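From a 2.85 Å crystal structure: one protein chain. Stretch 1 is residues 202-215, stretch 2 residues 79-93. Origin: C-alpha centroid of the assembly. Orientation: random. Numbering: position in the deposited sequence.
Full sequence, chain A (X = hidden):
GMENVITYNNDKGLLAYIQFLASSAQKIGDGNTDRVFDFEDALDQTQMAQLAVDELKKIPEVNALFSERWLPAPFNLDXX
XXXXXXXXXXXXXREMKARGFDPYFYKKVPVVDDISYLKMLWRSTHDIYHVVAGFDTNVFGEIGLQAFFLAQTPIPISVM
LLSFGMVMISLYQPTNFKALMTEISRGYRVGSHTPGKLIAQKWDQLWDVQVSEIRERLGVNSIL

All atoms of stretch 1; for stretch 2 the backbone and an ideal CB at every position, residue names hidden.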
# COMPACT_ATOMS: atom_id res chain seq x y z
N LYS A 202 -25.65 -21.80 -20.35
CA LYS A 202 -26.93 -21.25 -19.92
C LYS A 202 -27.43 -22.13 -18.76
O LYS A 202 -28.35 -22.93 -18.92
CB LYS A 202 -27.94 -21.20 -21.07
CG LYS A 202 -27.76 -20.02 -22.00
CD LYS A 202 -28.83 -19.96 -23.07
CE LYS A 202 -28.68 -18.77 -23.98
NZ LYS A 202 -29.33 -18.99 -25.29
N TRP A 203 -26.76 -21.99 -17.60
CA TRP A 203 -26.98 -22.76 -16.37
C TRP A 203 -28.43 -23.06 -15.96
O TRP A 203 -28.70 -24.17 -15.51
CB TRP A 203 -26.18 -22.18 -15.18
CG TRP A 203 -24.70 -22.12 -15.43
CD1 TRP A 203 -23.95 -21.01 -15.69
CD2 TRP A 203 -23.80 -23.23 -15.50
NE1 TRP A 203 -22.63 -21.36 -15.89
CE2 TRP A 203 -22.51 -22.72 -15.78
CE3 TRP A 203 -23.97 -24.62 -15.37
CZ2 TRP A 203 -21.39 -23.55 -15.92
CZ3 TRP A 203 -22.85 -25.44 -15.50
CH2 TRP A 203 -21.58 -24.91 -15.77
N ASP A 204 -29.35 -22.08 -16.12
CA ASP A 204 -30.76 -22.24 -15.75
C ASP A 204 -31.48 -23.37 -16.51
O ASP A 204 -32.50 -23.85 -16.04
CB ASP A 204 -31.52 -20.90 -15.77
CG ASP A 204 -31.66 -20.18 -17.10
OD1 ASP A 204 -31.31 -20.78 -18.15
OD2 ASP A 204 -32.15 -19.04 -17.11
N GLN A 205 -30.90 -23.82 -17.65
CA GLN A 205 -31.40 -24.92 -18.49
C GLN A 205 -30.77 -26.29 -18.11
O GLN A 205 -31.15 -27.33 -18.67
CB GLN A 205 -31.11 -24.60 -19.97
CG GLN A 205 -32.12 -23.64 -20.59
CD GLN A 205 -31.51 -22.82 -21.69
OE1 GLN A 205 -31.52 -21.57 -21.63
NE2 GLN A 205 -30.94 -23.49 -22.72
N LEU A 206 -29.82 -26.28 -17.16
CA LEU A 206 -29.11 -27.48 -16.73
C LEU A 206 -29.45 -27.98 -15.31
O LEU A 206 -28.88 -28.99 -14.89
CB LEU A 206 -27.58 -27.28 -16.88
CG LEU A 206 -27.00 -26.97 -18.26
CD1 LEU A 206 -25.52 -26.62 -18.15
CD2 LEU A 206 -27.18 -28.12 -19.21
N TRP A 207 -30.36 -27.30 -14.58
CA TRP A 207 -30.74 -27.68 -13.21
C TRP A 207 -31.23 -29.15 -13.11
O TRP A 207 -30.95 -29.81 -12.11
CB TRP A 207 -31.85 -26.77 -12.66
CG TRP A 207 -31.50 -25.32 -12.40
CD1 TRP A 207 -32.18 -24.24 -12.87
CD2 TRP A 207 -30.52 -24.82 -11.48
NE1 TRP A 207 -31.67 -23.09 -12.32
CE2 TRP A 207 -30.64 -23.41 -11.47
CE3 TRP A 207 -29.53 -25.41 -10.68
CZ2 TRP A 207 -29.79 -22.58 -10.71
CZ3 TRP A 207 -28.70 -24.59 -9.93
CH2 TRP A 207 -28.83 -23.20 -9.95
N ASP A 208 -31.95 -29.64 -14.15
CA ASP A 208 -32.53 -30.99 -14.25
C ASP A 208 -31.61 -32.02 -14.94
O ASP A 208 -32.05 -33.13 -15.24
CB ASP A 208 -33.89 -30.90 -14.98
CG ASP A 208 -33.81 -30.52 -16.46
OD1 ASP A 208 -33.30 -29.41 -16.76
OD2 ASP A 208 -34.28 -31.31 -17.30
N VAL A 209 -30.35 -31.64 -15.21
CA VAL A 209 -29.34 -32.49 -15.86
C VAL A 209 -28.35 -32.99 -14.80
O VAL A 209 -27.93 -32.21 -13.93
CB VAL A 209 -28.61 -31.74 -17.03
CG1 VAL A 209 -27.62 -32.64 -17.76
CG2 VAL A 209 -29.62 -31.13 -18.01
N GLN A 210 -27.96 -34.28 -14.87
CA GLN A 210 -26.99 -34.87 -13.95
C GLN A 210 -25.66 -34.14 -14.02
O GLN A 210 -25.25 -33.73 -15.10
CB GLN A 210 -26.77 -36.35 -14.30
CG GLN A 210 -27.94 -37.25 -13.93
CD GLN A 210 -28.07 -37.49 -12.45
OE1 GLN A 210 -29.11 -37.18 -11.86
NE2 GLN A 210 -27.05 -38.08 -11.82
N VAL A 211 -24.98 -33.99 -12.88
CA VAL A 211 -23.68 -33.30 -12.80
C VAL A 211 -22.63 -34.04 -13.64
O VAL A 211 -21.88 -33.40 -14.38
CB VAL A 211 -23.21 -33.04 -11.33
CG1 VAL A 211 -21.81 -32.42 -11.27
CG2 VAL A 211 -24.19 -32.15 -10.58
N SER A 212 -22.62 -35.40 -13.56
CA SER A 212 -21.74 -36.28 -14.32
C SER A 212 -21.94 -36.07 -15.83
O SER A 212 -20.96 -36.03 -16.58
CB SER A 212 -21.98 -37.74 -13.94
OG SER A 212 -23.35 -38.03 -13.74
N GLU A 213 -23.21 -35.88 -16.27
CA GLU A 213 -23.61 -35.61 -17.65
C GLU A 213 -23.09 -34.24 -18.09
O GLU A 213 -22.55 -34.14 -19.20
CB GLU A 213 -25.14 -35.71 -17.82
CG GLU A 213 -25.67 -35.56 -19.25
CD GLU A 213 -25.19 -36.56 -20.29
OE1 GLU A 213 -25.21 -37.78 -20.00
OE2 GLU A 213 -24.80 -36.12 -21.39
N ILE A 214 -23.22 -33.19 -17.23
CA ILE A 214 -22.73 -31.83 -17.51
C ILE A 214 -21.20 -31.88 -17.69
O ILE A 214 -20.69 -31.35 -18.68
CB ILE A 214 -23.17 -30.78 -16.44
CG1 ILE A 214 -24.70 -30.70 -16.33
CG2 ILE A 214 -22.58 -29.39 -16.75
CD1 ILE A 214 -25.23 -29.92 -15.12
N ARG A 215 -20.48 -32.54 -16.76
CA ARG A 215 -19.02 -32.71 -16.80
C ARG A 215 -18.58 -33.40 -18.11
O ARG A 215 -17.56 -33.02 -18.69
CB ARG A 215 -18.52 -33.50 -15.59
CG ARG A 215 -18.57 -32.77 -14.27
CD ARG A 215 -17.94 -33.62 -13.21
NE ARG A 215 -17.81 -32.92 -11.93
CZ ARG A 215 -18.33 -33.36 -10.79
NH1 ARG A 215 -19.03 -34.49 -10.76
NH2 ARG A 215 -18.15 -32.68 -9.66
N UNK A 79 -37.49 -25.87 -4.48
CA UNK A 79 -37.94 -26.55 -5.70
C UNK A 79 -36.80 -27.27 -6.42
O UNK A 79 -37.03 -28.32 -7.03
CB UNK A 79 -38.59 -25.54 -6.65
N UNK A 80 -35.57 -26.70 -6.34
CA UNK A 80 -34.36 -27.29 -6.91
C UNK A 80 -34.00 -28.56 -6.15
O UNK A 80 -33.64 -29.55 -6.78
CB UNK A 80 -33.20 -26.30 -6.87
N UNK A 81 -34.13 -28.53 -4.80
CA UNK A 81 -33.87 -29.66 -3.90
C UNK A 81 -34.80 -30.82 -4.19
O UNK A 81 -34.41 -31.97 -3.99
CB UNK A 81 -34.02 -29.23 -2.44
N UNK A 82 -36.01 -30.53 -4.71
CA UNK A 82 -37.01 -31.55 -5.02
C UNK A 82 -36.77 -32.30 -6.34
O UNK A 82 -37.52 -33.22 -6.66
CB UNK A 82 -38.39 -30.89 -5.06
N UNK A 83 -35.69 -31.95 -7.08
CA UNK A 83 -35.26 -32.58 -8.34
C UNK A 83 -34.56 -33.93 -8.08
O UNK A 83 -34.17 -34.17 -6.92
CB UNK A 83 -34.32 -31.64 -9.10
N UNK A 84 -34.36 -34.82 -9.10
CA UNK A 84 -33.67 -36.12 -8.85
C UNK A 84 -32.29 -36.04 -8.18
O UNK A 84 -31.67 -34.99 -8.17
CB UNK A 84 -33.50 -36.85 -10.18
N UNK A 85 -31.81 -37.17 -7.65
CA UNK A 85 -30.57 -37.30 -6.89
C UNK A 85 -29.28 -36.64 -7.39
O UNK A 85 -28.68 -35.85 -6.64
CB UNK A 85 -30.28 -38.80 -6.75
N UNK A 86 -28.82 -36.97 -8.58
CA UNK A 86 -27.54 -36.44 -9.04
C UNK A 86 -27.54 -35.19 -9.89
O UNK A 86 -26.48 -34.79 -10.36
CB UNK A 86 -26.83 -37.54 -9.84
N UNK A 87 -28.72 -34.59 -10.12
CA UNK A 87 -28.90 -33.39 -10.94
C UNK A 87 -28.26 -32.15 -10.31
O UNK A 87 -28.13 -32.09 -9.09
CB UNK A 87 -30.39 -33.14 -11.17
N UNK A 88 -27.90 -31.16 -11.15
CA UNK A 88 -27.27 -29.89 -10.78
C UNK A 88 -28.08 -29.13 -9.72
O UNK A 88 -27.50 -28.61 -8.76
CB UNK A 88 -27.09 -29.01 -12.02
N UNK A 89 -29.41 -29.11 -9.90
CA UNK A 89 -30.35 -28.47 -8.98
C UNK A 89 -30.27 -29.03 -7.58
O UNK A 89 -30.03 -28.27 -6.64
CB UNK A 89 -31.78 -28.62 -9.50
N UNK A 90 -30.40 -30.36 -7.45
CA UNK A 90 -30.35 -31.09 -6.20
C UNK A 90 -29.04 -30.88 -5.43
O UNK A 90 -29.08 -30.58 -4.24
CB UNK A 90 -30.55 -32.58 -6.48
N UNK A 91 -27.88 -31.05 -6.11
CA UNK A 91 -26.54 -30.92 -5.52
C UNK A 91 -26.32 -29.51 -4.97
O UNK A 91 -25.89 -29.36 -3.82
CB UNK A 91 -25.46 -31.25 -6.56
N UNK A 92 -26.66 -28.47 -5.79
CA UNK A 92 -26.52 -27.05 -5.45
C UNK A 92 -27.36 -26.68 -4.23
O UNK A 92 -26.81 -26.13 -3.28
CB UNK A 92 -26.92 -26.18 -6.64
N UNK A 93 -28.66 -27.02 -4.26
CA UNK A 93 -29.61 -26.75 -3.18
C UNK A 93 -29.22 -27.44 -1.87
O UNK A 93 -29.22 -26.78 -0.83
CB UNK A 93 -31.01 -27.20 -3.60

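Positions 79, 81 and 82 have nothing of stretch 1 within 5.5 Å of their ideal CB. Almost any residue fits; they are Asp79, Ala81 and Lys82.

Position 80 is helical, and its CA-to-CB bond points toward the Trp207 indole. A medium apolar chain such as Leu, Ile or Met would suit. It is Leu80. Its CD2 lies over one face of the indole, 3.6 Å from Trp207 CD2, a CH-pi contact.

Position 83 has an extended backbone, and its CB points toward Trp207 and Asp208. The ideal CB is 4.9 Å from Trp207 O, which leaves room for a branched apolar chain. It is Leu83. Its CD1 is 4.2 Å from Trp207 CB, and its CD2 is 4.2 Å from Asp208 CB.

Position 84 has phi -54°, which proline allows, though small polar residues would do. It is Pro84, which opens a type I turn ending at 87.

Position 85 points away; polar residues suit. It is Glu85.

Position 86 leaves no room for a side chain: an ideal CB would sit 2.1 Å from Gln210 NE2. Glycine is the clear choice, and it is Gly86. Its O accepts a hydrogen bond from Val211 N at 3.0 Å.

Position 87 precedes a helix, with psi 155°, and forms a single beta bridge with Gln210. An N-cap residue such as Ser, Thr or Asp would suit. It is Thr87. Its OG1 donates a hydrogen bond to Pro84 O at 3.0 Å, within the turn, while its CG2 lies 3.4 Å from Gln210 OE1.

Position 88 points toward a pocket lined by Trp203, Leu206, Trp207, Val211 and Ile214. Leu or Met would suit. It is Leu88. Its CB is 3.7 Å from Ile214 CD1, and its CG 3.9 Å from Trp207 CE3. Its N donates to Val209 O at 3.0 Å.

Position 89 would place an ideal CB 3.0 Å from Trp207 O, a clash, so glycine is favoured. It is Gly89. Its N donates to the same Trp207 O at 2.8 Å.

Position 90 has no stretch 1 atom near its CB, so many residues would do. It is His90, whose ND1 makes weak hydrogen bonds to Ala81 O and Leu83 O.

Position 91 points toward Val211; Val, Ile or Ala would suit. It is Val91, with CG2 3.9 Å from Val211 CG2.

Position 92 points toward Trp207, inviting an aromatic or large apolar chain. It is Tyr92. Its CD2 is 3.6 Å from Trp207 CH2; the rings are near parallel but slid apart.

Stretch 1 sets no demand at 93. It is Ala93.

Stretch 2 79-93: DLAKLPEGTLGHVYA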
# COMPACT_ATOMS: atom_id res chain seq x y z
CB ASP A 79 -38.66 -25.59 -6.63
CG ASP A 79 -40.02 -25.20 -6.13
OD1 ASP A 79 -40.90 -26.08 -6.05
OD2 ASP A 79 -40.20 -24.02 -5.77
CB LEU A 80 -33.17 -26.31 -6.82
CG LEU A 80 -33.14 -25.13 -7.77
CD1 LEU A 80 -31.88 -24.34 -7.55
CD2 LEU A 80 -33.21 -25.58 -9.22
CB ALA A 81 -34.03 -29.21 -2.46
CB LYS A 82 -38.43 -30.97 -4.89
CG LYS A 82 -38.81 -30.60 -3.45
CD LYS A 82 -40.13 -29.84 -3.37
CE LYS A 82 -40.41 -29.20 -2.03
NZ LYS A 82 -41.68 -28.41 -2.06
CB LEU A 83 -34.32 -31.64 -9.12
CG LEU A 83 -34.95 -30.42 -9.82
CD1 LEU A 83 -33.90 -29.39 -10.13
CD2 LEU A 83 -35.63 -30.82 -11.11
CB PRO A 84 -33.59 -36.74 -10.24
CG PRO A 84 -34.70 -36.12 -11.00
CD PRO A 84 -34.77 -34.71 -10.51
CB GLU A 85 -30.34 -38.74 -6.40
CG GLU A 85 -29.43 -38.88 -5.18
CD GLU A 85 -29.78 -38.06 -3.96
OE1 GLU A 85 -30.95 -38.11 -3.52
OE2 GLU A 85 -28.88 -37.36 -3.44
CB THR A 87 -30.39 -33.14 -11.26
OG1 THR A 87 -31.07 -32.72 -10.08
CG2 THR A 87 -31.06 -34.36 -11.88
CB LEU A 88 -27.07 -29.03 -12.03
CG LEU A 88 -26.50 -27.62 -11.86
CD1 LEU A 88 -25.07 -27.66 -11.46
CD2 LEU A 88 -26.64 -26.85 -13.15
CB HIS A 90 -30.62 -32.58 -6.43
CG HIS A 90 -30.91 -33.34 -5.17
ND1 HIS A 90 -32.21 -33.52 -4.72
CD2 HIS A 90 -30.06 -33.95 -4.31
CE1 HIS A 90 -32.11 -34.22 -3.61
NE2 HIS A 90 -30.84 -34.50 -3.32
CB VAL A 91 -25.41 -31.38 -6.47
CG1 VAL A 91 -24.04 -31.28 -5.80
CG2 VAL A 91 -25.65 -32.79 -7.00
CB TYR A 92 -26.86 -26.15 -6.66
CG TYR A 92 -26.61 -24.67 -6.43
CD1 TYR A 92 -25.33 -24.21 -6.09
CD2 TYR A 92 -27.63 -23.74 -6.57
CE1 TYR A 92 -25.09 -22.85 -5.87
CE2 TYR A 92 -27.40 -22.37 -6.37
CZ TYR A 92 -26.12 -21.94 -6.02
OH TYR A 92 -25.87 -20.60 -5.83
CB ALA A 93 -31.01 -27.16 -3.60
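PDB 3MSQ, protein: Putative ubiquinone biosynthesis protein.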